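Long-range contacts in 450aa long hypothetical fmu protein (Pyrococcus horikoshii, PDB 2YXL), which probably methylates carbon 5 of cytosines in RNA with S-adenosyl-L-methionine as methyl donor, as an archaeal relative of the bacterial Fmu/RsmB rRNA methyltransferases: residues A[16-21]-A[38-44]; A[70-74]-A[136-140]; A[188-192]-A[239-245]; A[368-372]-A[399-404]. All coordinates share one frame; numbering follows the deposited sequence.

Contact 1: A[16-21]-A[38-44]; sequences RAIIEA and AFKKHDV
Ala17, Glu20 and Ala21 of helix 12-24 pack against Ala38, Phe39 and His42 at the end of helix 32-41, a buried contact between the first two helices of the chain. Small side chains permit the close approach: the CA atoms of Ala21 and Ala38 come within 5.2 Å, and Ala21 CB lies 3.8 Å from Ala38 CB. Ala17 CB meets Phe39 CD1 and, in the turn beyond the helix, Val44 CG2 at 4.0 Å. His42, the first residue to leave helical geometry, lays one imidazole face over the backbone joining Arg16 to Ala17, with Arg16 C 4.0 Å above the ring plane. A weak hydrogen bond from His42 ND1 to Ala38 O (3.4 Å) probably helps to fix the ring's rotation. Glu20 directs CG away from its backbone N (chi1 178°), which carries the carboxylate past Ala38 and across Lys41. Its OE1 makes only a long salt bridge to Lys41 NZ (3.8 Å); the stronger partner is Arg121 on helix 104-121. From that same helix Phe117 meets the His42 ring, while Leu53 of helix 47-75 closes on Ala17 and Phe39, and Val92 of helix 84-99 lies against Ile18 and Ile19.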
loop_
_atom_site.group_PDB
_atom_site.type_symbol
_atom_site.label_atom_id
_atom_site.label_comp_id
_atom_site.label_asym_id
_atom_site.label_seq_id
_atom_site.Cartn_x
_atom_site.Cartn_y
_atom_site.Cartn_z
ATOM N N ARG A 16 -19.813 5.972 -14.038
ATOM C CA ARG A 16 -20.241 4.967 -13.071
ATOM C C ARG A 16 -19.045 4.199 -12.520
ATOM O O ARG A 16 -19.084 3.702 -11.392
ATOM C CB ARG A 16 -21.251 4.002 -13.697
ATOM C CG ARG A 16 -22.570 4.649 -14.114
ATOM C CD ARG A 16 -23.573 3.614 -14.605
ATOM N NE ARG A 16 -23.184 3.059 -15.898
ATOM C CZ ARG A 16 -23.706 3.419 -17.066
ATOM N NH1 ARG A 16 -24.667 4.336 -17.129
ATOM N NH2 ARG A 16 -23.264 2.852 -18.179
ATOM N N ALA A 17 -17.980 4.131 -13.318
ATOM C CA ALA A 17 -16.771 3.392 -12.961
ATOM C C ALA A 17 -15.983 4.001 -11.798
ATOM O O ALA A 17 -15.674 3.290 -10.837
ATOM C CB ALA A 17 -15.875 3.202 -14.189
ATOM N N ILE A 18 -15.652 5.293 -11.871
ATOM C CA ILE A 18 -14.870 5.920 -10.792
ATOM C C ILE A 18 -15.684 6.063 -9.521
ATOM O O ILE A 18 -15.135 5.949 -8.432
ATOM C CB ILE A 18 -14.281 7.327 -11.121
ATOM C CG1 ILE A 18 -14.739 7.848 -12.475
ATOM C CG2 ILE A 18 -12.756 7.342 -10.924
ATOM C CD1 ILE A 18 -15.983 8.681 -12.383
ATOM N N ILE A 19 -16.982 6.328 -9.662
ATOM C CA ILE A 19 -17.868 6.409 -8.504
ATOM C C ILE A 19 -17.837 5.085 -7.744
ATOM O O ILE A 19 -17.623 5.076 -6.531
ATOM C CB ILE A 19 -19.322 6.802 -8.882
ATOM C CG1 ILE A 19 -19.359 8.232 -9.434
ATOM C CG2 ILE A 19 -20.254 6.672 -7.662
ATOM C CD1 ILE A 19 -20.679 8.630 -10.072
ATOM N N GLU A 20 -18.019 3.976 -8.461
ATOM C CA GLU A 20 -17.965 2.652 -7.845
ATOM C C GLU A 20 -16.571 2.332 -7.291
ATOM O O GLU A 20 -16.453 1.715 -6.233
ATOM C CB GLU A 20 -18.462 1.562 -8.807
ATOM C CG GLU A 20 -18.395 0.139 -8.235
ATOM C CD GLU A 20 -19.673 -0.676 -8.430
ATOM O OE1 GLU A 20 -19.887 -1.627 -7.645
ATOM O OE2 GLU A 20 -20.466 -0.379 -9.350
ATOM N N ALA A 21 -15.525 2.772 -7.988
ATOM C CA ALA A 21 -14.151 2.551 -7.531
ATOM C C ALA A 21 -13.855 3.329 -6.251
ATOM O O ALA A 21 -13.211 2.810 -5.338
ATOM C CB ALA A 21 -13.149 2.912 -8.625
ATOM N N ALA A 38 -14.205 -2.499 -9.968
ATOM C CA ALA A 38 -15.158 -1.542 -10.533
ATOM C C ALA A 38 -15.001 -1.380 -12.042
ATOM O O ALA A 38 -15.991 -1.250 -12.766
ATOM C CB ALA A 38 -15.032 -0.193 -9.843
ATOM N N PHE A 39 -13.753 -1.388 -12.499
ATOM C CA PHE A 39 -13.435 -1.204 -13.913
ATOM C C PHE A 39 -13.880 -2.398 -14.765
ATOM O O PHE A 39 -14.374 -2.215 -15.878
ATOM C CB PHE A 39 -11.937 -0.915 -14.087
ATOM C CG PHE A 39 -11.540 0.505 -13.736
ATOM C CD1 PHE A 39 -12.328 1.288 -12.890
ATOM C CD2 PHE A 39 -10.364 1.049 -14.238
ATOM C CE1 PHE A 39 -11.956 2.592 -12.564
ATOM C CE2 PHE A 39 -9.982 2.351 -13.919
ATOM C CZ PHE A 39 -10.779 3.123 -13.081
ATOM N N LYS A 40 -13.718 -3.607 -14.227
ATOM C CA LYS A 40 -14.156 -4.833 -14.900
ATOM C C LYS A 40 -15.675 -4.978 -14.863
ATOM O O LYS A 40 -16.274 -5.554 -15.776
ATOM C CB LYS A 40 -13.500 -6.071 -14.277
ATOM C CG LYS A 40 -11.975 -6.064 -14.289
ATOM C CD LYS A 40 -11.392 -6.336 -15.675
ATOM C CE LYS A 40 -9.986 -5.767 -15.798
ATOM N NZ LYS A 40 -9.115 -6.158 -14.654
ATOM N N LYS A 41 -16.284 -4.456 -13.799
ATOM C CA LYS A 41 -17.735 -4.468 -13.631
ATOM C C LYS A 41 -18.406 -3.576 -14.674
ATOM O O LYS A 41 -19.436 -3.943 -15.243
ATOM C CB LYS A 41 -18.101 -3.992 -12.221
ATOM C CG LYS A 41 -19.452 -4.460 -11.704
ATOM C CD LYS A 41 -19.875 -3.623 -10.503
ATOM C CE LYS A 41 -21.011 -4.264 -9.715
ATOM N NZ LYS A 41 -20.504 -5.240 -8.710
ATOM N N HIS A 42 -17.807 -2.414 -14.926
ATOM C CA HIS A 42 -18.374 -1.417 -15.835
ATOM C C HIS A 42 -17.768 -1.427 -17.240
ATOM O O HIS A 42 -18.000 -0.506 -18.030
ATOM C CB HIS A 42 -18.293 -0.022 -15.214
ATOM C CG HIS A 42 -19.330 0.223 -14.166
ATOM N ND1 HIS A 42 -19.060 0.135 -12.817
ATOM C CD2 HIS A 42 -20.644 0.532 -14.269
ATOM C CE1 HIS A 42 -20.162 0.391 -12.135
ATOM N NE2 HIS A 42 -21.137 0.635 -12.991
ATOM N N ASP A 43 -16.996 -2.473 -17.535
ATOM C CA ASP A 43 -16.412 -2.705 -18.861
ATOM C C ASP A 43 -15.516 -1.567 -19.375
ATOM O O ASP A 43 -15.771 -0.991 -20.436
ATOM C CB ASP A 43 -17.503 -3.063 -19.884
ATOM C CG ASP A 43 -17.956 -4.506 -19.770
ATOM O OD1 ASP A 43 -19.077 -4.739 -19.271
ATOM O OD2 ASP A 43 -17.187 -5.408 -20.173
ATOM N N VAL A 44 -14.473 -1.252 -18.613
ATOM C CA VAL A 44 -13.472 -0.285 -19.052
ATOM C C VAL A 44 -12.372 -1.049 -19.786
ATOM O O VAL A 44 -11.358 -1.431 -19.196
ATOM C CB VAL A 44 -12.897 0.548 -17.876
ATOM C CG1 VAL A 44 -12.001 1.667 -18.395
ATOM C CG2 VAL A 44 -14.026 1.132 -17.032
#

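Contact 2: A[70-74]-A[136-140]; sequences VIKEI and KIFEY
Val70, Glu73 and Ile74, near the end of the long helix 47-75, receive Tyr140 from the turn that follows helix 124-138, a partly buried contact within the all-helical N-terminal part of the protein. Tyr140 sets CG anti to its backbone N (chi1 170°), which swings the ring back across one flank of helix 47-75. There Val70 CG1 makes a CH-pi contact, lying 3.8 Å from the ring centroid and 19° off the ring normal. The phenol then reaches Glu73 at the outer side of the contact: Tyr140 OH donates to Glu73 OE1 at 3.0 Å, meeting that oxygen from above the carboxylate plane, so an aromatic body packs on carbon while its polar end stays with an exposed acid. Branched Ile74 fills the angle between the Tyr140 ring and helix 124-138. Its CD1 lies 3.9 Å from Tyr140 CB and equally far (3.9 Å) from Ile137 CG1, and its CG2 rests 3.8 Å from Lys136 CB, whose chain then bends away. An alanine in place of Tyr140 would probably leave Glu73 OE1 without its phenolic donor and open a gap beside Val70 and Ile74. Val70 also touches Val94, and Phe138 packs on helices 84-99 and 104-121. The turn after helix 124-138 closing on the end of helix 47-75 belongs to an all-helical bundle, consistent with the NusB-like N-terminal domain of bacterial Fmu.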
loop_
_atom_site.group_PDB
_atom_site.type_symbol
_atom_site.label_atom_id
_atom_site.label_comp_id
_atom_site.label_asym_id
_atom_site.label_seq_id
_atom_site.Cartn_x
_atom_site.Cartn_y
_atom_site.Cartn_z
ATOM N N VAL A 70 -14.050 20.821 1.078
ATOM C CA VAL A 70 -14.839 21.544 0.081
ATOM C C VAL A 70 -16.301 21.098 0.127
ATOM O O VAL A 70 -17.213 21.933 0.113
ATOM C CB VAL A 70 -14.266 21.377 -1.356
ATOM C CG1 VAL A 70 -15.242 21.916 -2.404
ATOM C CG2 VAL A 70 -12.909 22.068 -1.481
ATOM N N ILE A 71 -16.517 19.785 0.194
ATOM C CA ILE A 71 -17.867 19.228 0.301
ATOM C C ILE A 71 -18.598 19.793 1.521
ATOM O O ILE A 71 -19.770 20.156 1.424
ATOM C CB ILE A 71 -17.870 17.675 0.300
ATOM C CG1 ILE A 71 -17.361 17.149 -1.050
ATOM C CG2 ILE A 71 -19.271 17.132 0.584
ATOM C CD1 ILE A 71 -17.078 15.654 -1.087
ATOM N N LYS A 72 -17.893 19.900 2.646
ATOM C CA LYS A 72 -18.466 20.468 3.869
ATOM C C LYS A 72 -18.896 21.931 3.700
ATOM O O LYS A 72 -19.934 22.334 4.222
ATOM C CB LYS A 72 -17.500 20.321 5.053
ATOM C CG LYS A 72 -18.069 20.825 6.378
ATOM C CD LYS A 72 -17.075 20.692 7.517
ATOM C CE LYS A 72 -17.642 21.305 8.793
ATOM N NZ LYS A 72 -16.797 20.979 9.977
ATOM N N GLU A 73 -18.103 22.712 2.971
ATOM C CA GLU A 73 -18.426 24.113 2.703
ATOM C C GLU A 73 -19.699 24.238 1.873
ATOM O O GLU A 73 -20.544 25.093 2.145
ATOM C CB GLU A 73 -17.271 24.814 1.977
ATOM C CG GLU A 73 -16.026 25.034 2.823
ATOM C CD GLU A 73 -14.921 25.776 2.076
ATOM O OE1 GLU A 73 -15.233 26.699 1.286
ATOM O OE2 GLU A 73 -13.733 25.443 2.290
ATOM N N ILE A 74 -19.829 23.376 0.868
ATOM C CA ILE A 74 -20.966 23.415 -0.052
ATOM C C ILE A 74 -22.218 22.831 0.595
ATOM O O ILE A 74 -23.277 23.458 0.591
ATOM C CB ILE A 74 -20.643 22.674 -1.379
ATOM C CG1 ILE A 74 -19.530 23.405 -2.141
ATOM C CG2 ILE A 74 -21.897 22.523 -2.247
ATOM C CD1 ILE A 74 -18.858 22.572 -3.220
ATOM N N LYS A 136 -23.938 24.056 -7.520
ATOM C CA LYS A 136 -23.147 24.628 -6.425
ATOM C C LYS A 136 -21.679 24.208 -6.519
ATOM O O LYS A 136 -20.777 25.022 -6.306
ATOM C CB LYS A 136 -23.723 24.217 -5.064
ATOM C CG LYS A 136 -24.994 24.958 -4.642
ATOM C CD LYS A 136 -24.690 26.177 -3.761
ATOM C CE LYS A 136 -24.690 27.491 -4.547
ATOM N NZ LYS A 136 -26.070 27.951 -4.887
ATOM N N ILE A 137 -21.459 22.938 -6.852
ATOM C CA ILE A 137 -20.121 22.372 -7.016
ATOM C C ILE A 137 -19.378 23.019 -8.191
ATOM O O ILE A 137 -18.208 23.385 -8.065
ATOM C CB ILE A 137 -20.181 20.826 -7.168
ATOM C CG1 ILE A 137 -20.601 20.185 -5.837
ATOM C CG2 ILE A 137 -18.843 20.258 -7.643
ATOM C CD1 ILE A 137 -21.064 18.742 -5.945
ATOM N N PHE A 138 -20.063 23.178 -9.320
ATOM C CA PHE A 138 -19.448 23.776 -10.505
ATOM C C PHE A 138 -19.239 25.290 -10.402
ATOM O O PHE A 138 -18.476 25.866 -11.175
ATOM C CB PHE A 138 -20.215 23.392 -11.776
ATOM C CG PHE A 138 -19.902 22.007 -12.263
ATOM C CD1 PHE A 138 -20.742 20.944 -11.963
ATOM C CD2 PHE A 138 -18.749 21.762 -13.008
ATOM C CE1 PHE A 138 -20.451 19.655 -12.401
ATOM C CE2 PHE A 138 -18.449 20.475 -13.452
ATOM C CZ PHE A 138 -19.305 19.418 -13.142
ATOM N N GLU A 139 -19.906 25.916 -9.436
ATOM C CA GLU A 139 -19.780 27.352 -9.199
ATOM C C GLU A 139 -18.919 27.684 -7.977
ATOM O O GLU A 139 -18.724 28.860 -7.656
ATOM C CB GLU A 139 -21.161 27.987 -9.035
ATOM C CG GLU A 139 -21.975 28.083 -10.317
ATOM C CD GLU A 139 -23.446 28.353 -10.054
ATOM O OE1 GLU A 139 -23.934 27.997 -8.958
ATOM O OE2 GLU A 139 -24.119 28.916 -10.943
ATOM N N TYR A 140 -18.408 26.655 -7.302
ATOM C CA TYR A 140 -17.633 26.841 -6.075
ATOM C C TYR A 140 -16.304 27.554 -6.320
ATOM O O TYR A 140 -15.506 27.127 -7.158
ATOM C CB TYR A 140 -17.391 25.501 -5.367
ATOM C CG TYR A 140 -16.391 25.581 -4.234
ATOM C CD1 TYR A 140 -16.757 26.092 -2.989
ATOM C CD2 TYR A 140 -15.077 25.155 -4.409
ATOM C CE1 TYR A 140 -15.839 26.174 -1.947
ATOM C CE2 TYR A 140 -14.150 25.232 -3.375
ATOM C CZ TYR A 140 -14.538 25.742 -2.148
ATOM O OH TYR A 140 -13.621 25.817 -1.125
#

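Contact 3: A[188-192]-A[239-245]; sequences SIRVN and GKIIVQE
Arg190 and Ile242 form a hydrogen-bonded antiparallel pair, Arg190 N to Ile242 O at 2.7 Å and Ile242 N to Arg190 O at 3.0 Å. Bent at chi3 (76°), Arg190 lays its guanidinium over Ile242 CG2, which is 3.5 Å from NH1. NH1 donates to Gln244 OE1 at 3.0 Å; OE1 lies near the guanidinium plane, but NH1 meets it from well above the amide plane. Glu279 gives Arg190 a salt bridge, and the side chain of Gln244 comes within about 5 Å of bound sinefungin. Small, buried Ser188 grips the Gln244 backbone twice, OG to Gln244 O at 2.8 Å and Gln244 N to Ser188 O at 3.1 Å. Strand 241-243 edges a four-stranded antiparallel sheet, whose strand 186-191 belongs to the ferredoxin-like family region. A methionine at Arg190 would probably leave Glu279 without its ionic mate and Gln244 freer to turn. The opposite face is buried too, Ile189 CD1 meeting Ile241 CG2 at 3.8 Å beneath Val201. Packing is looser where Val243 and the extended Lys240 are partly exposed.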
loop_
_atom_site.group_PDB
_atom_site.type_symbol
_atom_site.label_atom_id
_atom_site.label_comp_id
_atom_site.label_asym_id
_atom_site.label_seq_id
_atom_site.Cartn_x
_atom_site.Cartn_y
_atom_site.Cartn_z
ATOM N N SER A 188 5.331 -2.263 -9.262
ATOM C CA SER A 188 6.497 -3.053 -8.912
ATOM C C SER A 188 6.122 -4.519 -8.701
ATOM O O SER A 188 5.192 -4.828 -7.956
ATOM C CB SER A 188 7.158 -2.473 -7.665
ATOM O OG SER A 188 8.369 -3.145 -7.373
ATOM N N ILE A 189 6.844 -5.417 -9.371
ATOM C CA ILE A 189 6.600 -6.862 -9.275
ATOM C C ILE A 189 7.891 -7.643 -9.026
ATOM O O ILE A 189 8.977 -7.192 -9.391
ATOM C CB ILE A 189 5.887 -7.438 -10.541
ATOM C CG1 ILE A 189 6.717 -7.190 -11.813
ATOM C CG2 ILE A 189 4.471 -6.874 -10.681
ATOM C CD1 ILE A 189 6.314 -8.050 -13.000
ATOM N N ARG A 190 7.767 -8.809 -8.394
ATOM C CA ARG A 190 8.903 -9.708 -8.208
ATOM C C ARG A 190 8.736 -10.950 -9.073
ATOM O O ARG A 190 7.634 -11.493 -9.187
ATOM C CB ARG A 190 9.068 -10.105 -6.738
ATOM C CG ARG A 190 10.469 -10.604 -6.400
ATOM C CD ARG A 190 10.575 -11.182 -4.991
ATOM N NE ARG A 190 9.995 -12.520 -4.900
ATOM C CZ ARG A 190 8.874 -12.821 -4.246
ATOM N NH1 ARG A 190 8.191 -11.886 -3.591
ATOM N NH2 ARG A 190 8.441 -14.072 -4.237
ATOM N N VAL A 191 9.835 -11.386 -9.683
ATOM C CA VAL A 191 9.854 -12.598 -10.495
ATOM C C VAL A 191 10.149 -13.810 -9.609
ATOM O O VAL A 191 11.139 -13.830 -8.873
ATOM C CB VAL A 191 10.887 -12.492 -11.654
ATOM C CG1 VAL A 191 11.099 -13.839 -12.341
ATOM C CG2 VAL A 191 10.440 -11.451 -12.668
ATOM N N ASN A 192 9.270 -14.807 -9.681
ATOM C CA ASN A 192 9.418 -16.049 -8.930
ATOM C C ASN A 192 10.486 -16.944 -9.559
ATOM O O ASN A 192 10.213 -17.675 -10.516
ATOM C CB ASN A 192 8.063 -16.771 -8.843
ATOM C CG ASN A 192 8.114 -18.052 -8.012
ATOM O OD1 ASN A 192 7.224 -18.894 -8.114
ATOM N ND2 ASN A 192 9.142 -18.199 -7.187
ATOM N N GLY A 239 1.983 -18.177 -11.866
ATOM C CA GLY A 239 2.730 -17.936 -10.632
ATOM C C GLY A 239 4.175 -17.535 -10.852
ATOM O O GLY A 239 5.044 -17.841 -10.031
ATOM N N LYS A 240 4.429 -16.845 -11.959
ATOM C CA LYS A 240 5.775 -16.397 -12.305
ATOM C C LYS A 240 6.094 -15.034 -11.698
ATOM O O LYS A 240 7.268 -14.700 -11.502
ATOM C CB LYS A 240 5.960 -16.354 -13.827
ATOM C CG LYS A 240 5.856 -17.710 -14.515
ATOM C CD LYS A 240 6.082 -17.598 -16.017
ATOM C CE LYS A 240 6.027 -18.965 -16.681
ATOM N NZ LYS A 240 6.139 -18.866 -18.161
ATOM N N ILE A 241 5.051 -14.254 -11.407
ATOM C CA ILE A 241 5.201 -12.900 -10.861
ATOM C C ILE A 241 4.235 -12.595 -9.711
ATOM O O ILE A 241 3.121 -13.127 -9.658
ATOM C CB ILE A 241 5.043 -11.800 -11.952
ATOM C CG1 ILE A 241 3.659 -11.867 -12.613
ATOM C CG2 ILE A 241 6.162 -11.893 -12.988
ATOM C CD1 ILE A 241 3.193 -10.555 -13.205
ATOM N N ILE A 242 4.676 -11.727 -8.801
ATOM C CA ILE A 242 3.865 -11.275 -7.667
ATOM C C ILE A 242 4.114 -9.784 -7.417
ATOM O O ILE A 242 5.240 -9.306 -7.569
ATOM C CB ILE A 242 4.144 -12.124 -6.383
ATOM C CG1 ILE A 242 3.202 -11.725 -5.238
ATOM C CG2 ILE A 242 5.625 -12.041 -5.964
ATOM C CD1 ILE A 242 3.158 -12.718 -4.073
ATOM N N VAL A 243 3.063 -9.050 -7.053
ATOM C CA VAL A 243 3.185 -7.620 -6.759
ATOM C C VAL A 243 3.923 -7.412 -5.439
ATOM O O VAL A 243 3.456 -7.836 -4.386
ATOM C CB VAL A 243 1.802 -6.905 -6.708
ATOM C CG1 VAL A 243 1.968 -5.413 -6.421
ATOM C CG2 VAL A 243 1.039 -7.103 -8.010
ATOM N N GLN A 244 5.085 -6.769 -5.511
ATOM C CA GLN A 244 5.883 -6.459 -4.328
ATOM C C GLN A 244 6.784 -5.260 -4.600
ATOM O O GLN A 244 7.383 -5.157 -5.670
ATOM C CB GLN A 244 6.735 -7.666 -3.900
ATOM C CG GLN A 244 7.554 -7.424 -2.635
ATOM C CD GLN A 244 8.338 -8.638 -2.164
ATOM O OE1 GLN A 244 9.211 -9.150 -2.870
ATOM N NE2 GLN A 244 8.047 -9.088 -0.945
ATOM N N GLU A 245 6.877 -4.369 -3.618
ATOM C CA GLU A 245 7.777 -3.224 -3.681
ATOM C C GLU A 245 9.224 -3.667 -3.532
ATOM O O GLU A 245 9.506 -4.688 -2.901
ATOM C CB GLU A 245 7.434 -2.198 -2.597
ATOM C CG GLU A 245 6.037 -1.585 -2.706
ATOM C CD GLU A 245 5.832 -0.740 -3.963
ATOM O OE1 GLU A 245 6.822 -0.322 -4.608
ATOM O OE2 GLU A 245 4.660 -0.488 -4.308
#

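Contact 4: A[368-372]-A[399-404]; sequences QRELL and KNIRWF
Arg369 lies over the indole of Trp403 and reaches Asn400 with its NE, tying helix 361-376 to helix 398-407. Its methylenes do much of the stacking: CD, on a chain extended from CG to NE, makes a CH-pi contact 4.0 Å from the centroid of the Trp403 six-membered ring. Further out, CZ stands 4.7 Å from the centroid of the five-membered ring in a cation-pi contact, the guanidinium tilted 26° from the indole. NE donates to Asn400 OD1 at 3.1 Å; OD1 lies close to the guanidinium plane, while the Asn400 amide stands perpendicular to it, and bond and stack together probably restrict the group's rotation. The Lys399 chain passes the guanidinium edge, CE 3.5 Å from Arg369 NH1; with the like charge of Lys399 NZ 4.3 Å from Arg369 NH1, this methylene contact probably gains little electrostatically. Deeper in, apolar Leu372 sets CG against Phe404 CD2, and its CD2 lies 4.4 Å from Ile401 CD1. In the second shell, weak hydrogen bonds from Asn400 ND2 to Glu396 O and Tyr387 OH help orient the amide, while Pro339 O and Glu396 hold Gln368 NE2. The axes of the two helix segments approach to 10.6 Å, 39° from parallel. Helix 361-376 is the crossover between parallel strands 331-337 and 383-389 of the Rossmann-like methyltransferase domain; Ile401 and Phe404 rest on strands 383-389 and 441-447.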
loop_
_atom_site.group_PDB
_atom_site.type_symbol
_atom_site.label_atom_id
_atom_site.label_comp_id
_atom_site.label_asym_id
_atom_site.label_seq_id
_atom_site.Cartn_x
_atom_site.Cartn_y
_atom_site.Cartn_z
ATOM N N GLN A 368 3.550 -3.976 18.051
ATOM C CA GLN A 368 4.853 -4.351 17.504
ATOM C C GLN A 368 5.794 -4.856 18.599
ATOM O O GLN A 368 6.518 -5.835 18.398
ATOM C CB GLN A 368 5.473 -3.175 16.745
ATOM C CG GLN A 368 4.737 -2.821 15.446
ATOM C CD GLN A 368 4.839 -1.350 15.066
ATOM O OE1 GLN A 368 5.643 -0.599 15.619
ATOM N NE2 GLN A 368 4.012 -0.932 14.116
ATOM N N ARG A 369 5.762 -4.196 19.757
ATOM C CA ARG A 369 6.594 -4.583 20.902
ATOM C C ARG A 369 6.261 -5.971 21.445
ATOM O O ARG A 369 7.167 -6.732 21.786
ATOM C CB ARG A 369 6.516 -3.543 22.022
ATOM C CG ARG A 369 7.203 -2.220 21.701
ATOM C CD ARG A 369 7.259 -1.330 22.932
ATOM N NE ARG A 369 7.416 0.083 22.592
ATOM C CZ ARG A 369 7.480 1.071 23.483
ATOM N NH1 ARG A 369 7.619 2.324 23.072
ATOM N NH2 ARG A 369 7.409 0.814 24.785
ATOM N N GLU A 370 4.973 -6.301 21.517
ATOM C CA GLU A 370 4.554 -7.613 22.030
ATOM C C GLU A 370 4.712 -8.738 21.002
ATOM O O GLU A 370 4.847 -9.906 21.368
ATOM C CB GLU A 370 3.143 -7.577 22.649
ATOM C CG GLU A 370 2.007 -7.220 21.699
ATOM C CD GLU A 370 0.730 -6.817 22.426
ATOM O OE1 GLU A 370 0.818 -6.264 23.544
ATOM O OE2 GLU A 370 -0.367 -7.045 21.870
ATOM N N LEU A 371 4.710 -8.380 19.720
ATOM C CA LEU A 371 5.100 -9.323 18.671
ATOM C C LEU A 371 6.618 -9.505 18.687
ATOM O O LEU A 371 7.124 -10.613 18.480
ATOM C CB LEU A 371 4.621 -8.852 17.296
ATOM C CG LEU A 371 3.113 -8.826 17.016
ATOM C CD1 LEU A 371 2.842 -8.117 15.698
ATOM C CD2 LEU A 371 2.508 -10.222 17.006
ATOM N N LEU A 372 7.325 -8.409 18.961
ATOM C CA LEU A 372 8.784 -8.391 19.055
ATOM C C LEU A 372 9.288 -9.261 20.203
ATOM O O LEU A 372 10.291 -9.967 20.056
ATOM C CB LEU A 372 9.270 -6.946 19.218
ATOM C CG LEU A 372 10.608 -6.467 18.649
ATOM C CD1 LEU A 372 10.922 -7.066 17.281
ATOM C CD2 LEU A 372 10.606 -4.942 18.586
ATOM N N LYS A 399 12.582 3.670 17.938
ATOM C CA LYS A 399 12.102 3.639 19.319
ATOM C C LYS A 399 11.833 2.206 19.780
ATOM O O LYS A 399 12.211 1.829 20.890
ATOM C CB LYS A 399 10.839 4.495 19.450
ATOM C CG LYS A 399 10.209 4.535 20.832
ATOM C CD LYS A 399 8.847 5.199 20.752
ATOM C CE LYS A 399 8.306 5.569 22.117
ATOM N NZ LYS A 399 7.153 6.503 21.993
ATOM N N ASN A 400 11.191 1.415 18.922
ATOM C CA ASN A 400 10.884 0.015 19.222
ATOM C C ASN A 400 12.111 -0.898 19.295
ATOM O O ASN A 400 12.077 -1.938 19.959
ATOM C CB ASN A 400 9.874 -0.547 18.218
ATOM C CG ASN A 400 8.437 -0.209 18.575
ATOM O OD1 ASN A 400 8.154 0.347 19.640
ATOM N ND2 ASN A 400 7.517 -0.560 17.686
ATOM N N ILE A 401 13.186 -0.511 18.612
ATOM C CA ILE A 401 14.433 -1.281 18.627
ATOM C C ILE A 401 15.290 -0.929 19.846
ATOM O O ILE A 401 15.865 -1.819 20.474
ATOM C CB ILE A 401 15.227 -1.140 17.291
ATOM C CG1 ILE A 401 14.389 -1.647 16.109
ATOM C CG2 ILE A 401 16.571 -1.877 17.348
ATOM C CD1 ILE A 401 13.805 -3.057 16.281
ATOM N N ARG A 402 15.360 0.359 20.178
ATOM C CA ARG A 402 16.051 0.814 21.388
ATOM C C ARG A 402 15.458 0.174 22.639
ATOM O O ARG A 402 16.188 -0.188 23.562
ATOM C CB ARG A 402 16.014 2.339 21.512
ATOM C CG ARG A 402 17.032 3.060 20.648
ATOM C CD ARG A 402 17.191 4.511 21.081
ATOM N NE ARG A 402 17.884 5.311 20.073
ATOM C CZ ARG A 402 17.283 5.936 19.062
ATOM N NH1 ARG A 402 18.000 6.638 18.195
ATOM N NH2 ARG A 402 15.966 5.860 18.912
ATOM N N TRP A 403 14.132 0.034 22.654
ATOM C CA TRP A 403 13.427 -0.674 23.718
ATOM C C TRP A 403 13.821 -2.149 23.742
ATOM O O TRP A 403 14.086 -2.709 24.809
ATOM C CB TRP A 403 11.908 -0.534 23.554
ATOM C CG TRP A 403 11.125 -1.414 24.490
ATOM C CD1 TRP A 403 10.785 -1.139 25.784
ATOM C CD2 TRP A 403 10.599 -2.718 24.205
ATOM N NE1 TRP A 403 10.078 -2.187 26.322
ATOM C CE2 TRP A 403 9.949 -3.170 25.377
ATOM C CE3 TRP A 403 10.613 -3.549 23.074
ATOM C CZ2 TRP A 403 9.315 -4.416 25.451
ATOM C CZ3 TRP A 403 9.985 -4.790 23.149
ATOM C CH2 TRP A 403 9.345 -5.210 24.331
ATOM N N PHE A 404 13.858 -2.764 22.561
ATOM C CA PHE A 404 14.187 -4.180 22.417
ATOM C C PHE A 404 15.601 -4.492 22.908
ATOM O O PHE A 404 15.824 -5.514 23.558
ATOM C CB PHE A 404 14.013 -4.622 20.959
ATOM C CG PHE A 404 14.121 -6.107 20.754
ATOM C CD1 PHE A 404 15.313 -6.677 20.323
ATOM C CD2 PHE A 404 13.031 -6.937 20.991
ATOM C CE1 PHE A 404 15.416 -8.050 20.132
ATOM C CE2 PHE A 404 13.124 -8.311 20.800
ATOM C CZ PHE A 404 14.320 -8.869 20.371
#

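Contacts 1 and 2 both belong to the helical N-terminal part, where helix 47-75, which carries half of contact 2, also lies against contact 1; their centres are 25 Å apart. Contacts 1, 3 and 4 are buried, whereas contact 2 is only partly so. Contact 1 relies on alanines, and contact 2 joins aliphatic packing to a phenol-carboxylate bond. Contact 3 alone pairs strands, so backbone bonds carry it, with arginine and glutamine facing the cofactor-binding domain. Contact 4 lies within that domain, about 17 Å from contact 3 by nearest atoms, and uses an arginine again, but stacked on an indole. Leu371 of residues 368-372 touches sinefungin; contacts 1 and 2 lie away from that site.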